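Local coordinates for protein beta 1-3 glucanase (Clostridium beijerinckii NCIMB 8052, PDB 5H4E) that probably hydrolyses beta-1,3-linked glucans, acting as a glycoside hydrolase of family 64, at residues V31-D34 with Q39-H42; W138-W143 with W149-R154. All blocks are in the same frame, centred on the assembly; numbering follows the deposited sequence.

Interaction 1: V31-D34 with Q39-H42; sequences VGKD and QFVH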
loop_
_atom_site.group_PDB
_atom_site.type_symbol
_atom_site.label_atom_id
_atom_site.label_comp_id
_atom_site.label_asym_id
_atom_site.label_seq_id
_atom_site.Cartn_x
_atom_site.Cartn_y
_atom_site.Cartn_z
ATOM N N VAL A 31 -2.700 -14.162 -2.667
ATOM C CA VAL A 31 -1.345 -14.616 -2.912
ATOM C C VAL A 31 -0.444 -14.112 -1.800
ATOM O O VAL A 31 -0.661 -13.030 -1.255
ATOM C CB VAL A 31 -0.840 -14.144 -4.287
ATOM C CG1 VAL A 31 -1.678 -14.773 -5.382
ATOM C CG2 VAL A 31 -0.906 -12.624 -4.388
ATOM N N GLY A 32 0.561 -14.897 -1.441
ATOM C CA GLY A 32 1.399 -14.533 -0.318
ATOM C C GLY A 32 2.522 -15.530 -0.136
ATOM O O GLY A 32 2.880 -16.238 -1.075
ATOM N N LYS A 33 3.090 -15.579 1.064
ATOM C CA LYS A 33 4.154 -16.538 1.341
ATOM C C LYS A 33 3.820 -17.447 2.514
ATOM O O LYS A 33 3.256 -17.003 3.512
ATOM C CB LYS A 33 5.468 -15.810 1.603
ATOM C CG LYS A 33 6.140 -15.349 0.314
ATOM C CD LYS A 33 6.890 -14.051 0.515
ATOM C CE LYS A 33 8.212 -14.251 1.215
ATOM N NZ LYS A 33 8.934 -12.943 1.303
ATOM N N ASP A 34 4.155 -18.725 2.364
ATOM C CA ASP A 34 4.097 -19.669 3.467
ATOM C C ASP A 34 5.057 -19.203 4.547
ATOM O O ASP A 34 6.231 -18.950 4.274
ATOM C CB ASP A 34 4.457 -21.079 2.998
ATOM C CG ASP A 34 4.146 -22.132 4.041
ATOM O OD1 ASP A 34 4.837 -22.158 5.070
ATOM O OD2 ASP A 34 3.210 -22.931 3.822
ATOM N N GLN A 39 7.903 -20.055 0.484
ATOM C CA GLN A 39 7.483 -20.214 -0.904
ATOM C C GLN A 39 6.306 -19.273 -1.182
ATOM O O GLN A 39 5.477 -19.028 -0.297
ATOM C CB GLN A 39 7.073 -21.661 -1.209
ATOM C CG GLN A 39 8.194 -22.718 -1.158
ATOM C CD GLN A 39 7.696 -24.152 -1.465
ATOM O OE1 GLN A 39 6.806 -24.366 -2.301
ATOM N NE2 GLN A 39 8.273 -25.132 -0.777
ATOM N N PHE A 40 6.226 -18.748 -2.401
ATOM C CA PHE A 40 5.043 -18.008 -2.809
ATOM C C PHE A 40 3.907 -18.984 -3.033
ATOM O O PHE A 40 4.084 -20.045 -3.627
ATOM C CB PHE A 40 5.301 -17.175 -4.070
ATOM C CG PHE A 40 5.827 -15.802 -3.781
ATOM C CD1 PHE A 40 4.955 -14.745 -3.547
ATOM C CD2 PHE A 40 7.194 -15.564 -3.733
ATOM C CE1 PHE A 40 5.440 -13.478 -3.274
ATOM C CE2 PHE A 40 7.687 -14.297 -3.463
ATOM C CZ PHE A 40 6.808 -13.254 -3.232
ATOM N N VAL A 41 2.729 -18.610 -2.547
ATOM C CA VAL A 41 1.567 -19.477 -2.539
ATOM C C VAL A 41 0.320 -18.727 -2.965
ATOM O O VAL A 41 0.271 -17.490 -2.916
ATOM C CB VAL A 41 1.317 -20.066 -1.129
ATOM C CG1 VAL A 41 2.499 -20.903 -0.684
ATOM C CG2 VAL A 41 1.075 -18.931 -0.114
ATOM N N HIS A 42 -0.686 -19.474 -3.382
ATOM C CA HIS A 42 -2.034 -18.935 -3.478
ATOM C C HIS A 42 -2.910 -19.765 -2.562
ATOM O O HIS A 42 -2.655 -20.957 -2.350
ATOM C CB HIS A 42 -2.557 -18.972 -4.911
ATOM C CG HIS A 42 -2.572 -20.342 -5.508
ATOM N ND1 HIS A 42 -3.730 -21.062 -5.698
ATOM C CD2 HIS A 42 -1.562 -21.121 -5.967
ATOM C CE1 HIS A 42 -3.436 -22.228 -6.245
ATOM N NE2 HIS A 42 -2.129 -22.289 -6.417
#
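A beta hairpin is closing here: strand 26-33 ends at Lys33, the chain turns after Asp34 and returns through Gln39 into strand 40-43. Gly32 and Val41 form the antiparallel hydrogen-bonded pair, Gly32 N giving to Val41 O (3.0 Å) and Val41 N to Gly32 O (2.8 Å). Two residues nearer the turn, Asp34 N reaches Gln39 O at 3.0 Å, and Asp34 OD1 accepts from the backbone N of Asp36 and of Thr37 within the turn itself. Lys33 and Phe40 share one face of the hairpin. The lysine chain starts with CG anti to its carbonyl carbon (chi1 -79°) and is laid across the phenyl ring: CG sits 3.9 Å from the ring centroid, almost on the ring normal, and CD continues out to CZ at 3.8 Å. On the other face, Val41 CG2 lies 3.4 Å from Gly32 O, while CG1 meets Asp34 CB at 4.2 Å. The backbone bonds thus set the register, while the lysine contributes its methylenes to a CH-pi contact, covering an aromatic face with aliphatic carbon where both residues are partly exposed.

Interaction 2: W138-W143 with W149-R154; sequences WAEMAW and WINTTR
Glu140 and Asn151 stand side by side on one face of the sheet and cross at a slant, carboxylate and amide planes 83° apart. With chi1 at 59°, Asn151 swings its amide across to the glutamate and spends its two N-H groups in different directions: one runs in the amide plane to Glu140 OE1 at 3.1 Å, on the anti side and well out of the carboxylate plane, the other to Thr152 O at 3.0 Å, met from above the carbonyl plane. That double hold fixes the amide's rotation. The other carboxylate oxygen, Glu140 OE2, receives Trp138 NE1 at 3.0 Å; the bond is nearly straight and in the indole plane, but on the anti side of OE2 and tilted 34° out of the carboxylate plane. Two waters finish the arrangement, one joining OE2 to Thr153 OG1, which is also bonded to Val155 N, and one joining OE1 to Asn151 OD1, so each carboxylate oxygen takes one protein N-H and one water. Thr153 CG2 lies over a face of the Trp138 indole, off-centre, and is 3.6 Å from NE1. On the opposite face of the sheet, Met141 CB packs on Ile150 CG1 at 4.0 Å, with Leu11 touching both side chains. Backbone bonds pair Glu140 with Asn151 and Ala142 with Trp149 in both directions, the regular antiparallel pattern of a beta hairpin, here between strands 95-101 and 361-363 of a larger antiparallel sheet.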
loop_
_atom_site.group_PDB
_atom_site.type_symbol
_atom_site.label_atom_id
_atom_site.label_comp_id
_atom_site.label_asym_id
_atom_site.label_seq_id
_atom_site.Cartn_x
_atom_site.Cartn_y
_atom_site.Cartn_z
ATOM N N TRP A 138 -6.436 -4.256 -4.011
ATOM C CA TRP A 138 -6.059 -5.380 -3.150
ATOM C C TRP A 138 -6.003 -4.966 -1.675
ATOM O O TRP A 138 -5.727 -3.812 -1.343
ATOM C CB TRP A 138 -4.713 -6.011 -3.595
ATOM C CG TRP A 138 -3.462 -5.183 -3.354
ATOM C CD1 TRP A 138 -2.763 -5.077 -2.186
ATOM C CD2 TRP A 138 -2.745 -4.401 -4.318
ATOM N NE1 TRP A 138 -1.672 -4.263 -2.356
ATOM C CE2 TRP A 138 -1.640 -3.829 -3.653
ATOM C CE3 TRP A 138 -2.933 -4.124 -5.673
ATOM C CZ2 TRP A 138 -0.724 -2.991 -4.296
ATOM C CZ3 TRP A 138 -2.022 -3.285 -6.313
ATOM C CH2 TRP A 138 -0.934 -2.725 -5.620
ATOM N N ALA A 139 -6.335 -5.914 -0.804
ATOM C CA ALA A 139 -6.091 -5.778 0.632
ATOM C C ALA A 139 -4.733 -6.389 0.938
ATOM O O ALA A 139 -4.358 -7.414 0.346
ATOM C CB ALA A 139 -7.189 -6.467 1.432
ATOM N N GLU A 140 -3.969 -5.764 1.832
ATOM C CA GLU A 140 -2.687 -6.334 2.259
ATOM C C GLU A 140 -2.851 -6.935 3.650
ATOM O O GLU A 140 -3.554 -6.370 4.478
ATOM C CB GLU A 140 -1.590 -5.263 2.251
ATOM C CG GLU A 140 -1.353 -4.704 0.846
ATOM C CD GLU A 140 -0.361 -3.563 0.799
ATOM O OE1 GLU A 140 -0.248 -2.816 1.790
ATOM O OE2 GLU A 140 0.283 -3.398 -0.256
ATOM N N MET A 141 -2.234 -8.086 3.912
ATOM C CA MET A 141 -2.386 -8.673 5.246
ATOM C C MET A 141 -1.260 -9.620 5.608
ATOM O O MET A 141 -0.574 -10.159 4.741
ATOM C CB MET A 141 -3.718 -9.411 5.364
ATOM C CG MET A 141 -3.693 -10.801 4.813
ATOM S SD MET A 141 -5.233 -11.114 3.952
ATOM C CE MET A 141 -4.866 -10.168 2.489
ATOM N N ALA A 142 -1.057 -9.782 6.909
ATOM C CA ALA A 142 -0.145 -10.800 7.417
ATOM C C ALA A 142 -0.672 -11.268 8.761
ATOM O O ALA A 142 -1.156 -10.465 9.562
ATOM C CB ALA A 142 1.262 -10.263 7.540
ATOM N N TRP A 143 -0.608 -12.572 8.988
ATOM C CA TRP A 143 -1.033 -13.136 10.250
ATOM C C TRP A 143 0.159 -13.900 10.790
ATOM O O TRP A 143 0.563 -14.916 10.220
ATOM C CB TRP A 143 -2.251 -14.032 10.065
ATOM C CG TRP A 143 -2.817 -14.593 11.337
ATOM C CD1 TRP A 143 -2.578 -14.168 12.617
ATOM C CD2 TRP A 143 -3.711 -15.699 11.439
ATOM N NE1 TRP A 143 -3.277 -14.951 13.513
ATOM C CE2 TRP A 143 -3.979 -15.900 12.811
ATOM C CE3 TRP A 143 -4.307 -16.548 10.501
ATOM C CZ2 TRP A 143 -4.831 -16.904 13.261
ATOM C CZ3 TRP A 143 -5.142 -17.545 10.948
ATOM C CH2 TRP A 143 -5.396 -17.719 12.317
ATOM N N TRP A 149 -2.467 -8.245 10.788
ATOM C CA TRP A 149 -2.531 -6.879 10.269
ATOM C C TRP A 149 -3.240 -6.951 8.938
ATOM O O TRP A 149 -2.937 -7.826 8.147
ATOM C CB TRP A 149 -1.138 -6.275 10.047
ATOM C CG TRP A 149 -0.384 -5.895 11.276
ATOM C CD1 TRP A 149 -0.139 -4.621 11.736
ATOM C CD2 TRP A 149 0.254 -6.783 12.198
ATOM N NE1 TRP A 149 0.602 -4.672 12.889
ATOM C CE2 TRP A 149 0.855 -5.985 13.199
ATOM C CE3 TRP A 149 0.370 -8.173 12.284
ATOM C CZ2 TRP A 149 1.566 -6.534 14.266
ATOM C CZ3 TRP A 149 1.073 -8.719 13.354
ATOM C CH2 TRP A 149 1.664 -7.898 14.327
ATOM N N ILE A 150 -4.178 -6.053 8.681
ATOM C CA ILE A 150 -4.817 -6.042 7.376
ATOM C C ILE A 150 -5.124 -4.594 7.021
ATOM O O ILE A 150 -5.425 -3.788 7.907
ATOM C CB ILE A 150 -6.089 -6.942 7.357
ATOM C CG1 ILE A 150 -6.739 -6.935 5.972
ATOM C CG2 ILE A 150 -7.089 -6.527 8.458
ATOM C CD1 ILE A 150 -7.744 -8.056 5.767
ATOM N N ASN A 151 -4.977 -4.230 5.748
ATOM C CA ASN A 151 -5.224 -2.838 5.365
ATOM C C ASN A 151 -5.635 -2.675 3.905
ATOM O O ASN A 151 -5.238 -3.472 3.042
ATOM C CB ASN A 151 -3.980 -1.961 5.640
ATOM C CG ASN A 151 -2.741 -2.440 4.889
ATOM O OD1 ASN A 151 -2.015 -3.305 5.369
ATOM N ND2 ASN A 151 -2.496 -1.875 3.702
ATOM N N THR A 152 -6.448 -1.651 3.652
ATOM C CA THR A 152 -6.599 -1.110 2.303
ATOM C C THR A 152 -5.342 -0.319 1.971
ATOM O O THR A 152 -4.583 0.067 2.871
ATOM C CB THR A 152 -7.808 -0.177 2.175
ATOM O OG1 THR A 152 -7.591 1.015 2.949
ATOM C CG2 THR A 152 -9.086 -0.855 2.638
ATOM N N THR A 153 -5.111 -0.034 0.695
ATOM C CA THR A 153 -3.946 0.767 0.378
ATOM C C THR A 153 -4.185 1.685 -0.811
ATOM O O THR A 153 -4.701 1.249 -1.842
ATOM C CB THR A 153 -2.713 -0.127 0.101
ATOM O OG1 THR A 153 -1.618 0.690 -0.317
ATOM C CG2 THR A 153 -3.007 -1.177 -0.980
ATOM N N ARG A 154 -3.823 2.956 -0.655
ATOM C CA ARG A 154 -3.825 3.878 -1.787
ATOM C C ARG A 154 -2.399 4.253 -2.147
ATOM O O ARG A 154 -2.152 5.316 -2.698
ATOM C CB ARG A 154 -4.641 5.142 -1.484
ATOM C CG ARG A 154 -6.093 5.051 -1.930
ATOM C CD ARG A 154 -6.822 3.945 -1.177
ATOM N NE ARG A 154 -8.134 3.644 -1.749
ATOM C CZ ARG A 154 -8.340 2.820 -2.770
ATOM N NH1 ARG A 154 -7.313 2.197 -3.353
ATOM N NH2 ARG A 154 -9.575 2.607 -3.207
HETATM O O HOH W 1 0.753 -0.720 -0.701
HETATM O O HOH W 2 0.909 -3.322 4.388
#

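In the fold
Both interactions are hairpin pairings within one antiparallel sheet, with centres about 15 Å apart and nearest atoms about 6 Å apart. Strand 95-101 lies between them, pairing with strand 26-33 on one side and strand 136-144 on the other. Interaction 1 sits farther out, its centre about 18 Å from the chain centre against 8 Å, and is only partly buried; beyond its backbone bonds it relies on aliphatic and aromatic carbon. Interaction 2 is buried and splits its chemistry by face: apolar side chains towards strand 9-16 of the neighbouring mixed sheet, and a water-linked network of carboxylate, amide and indole on the other. Side-chain hydrogen bonds cross between the strands only in interaction 2.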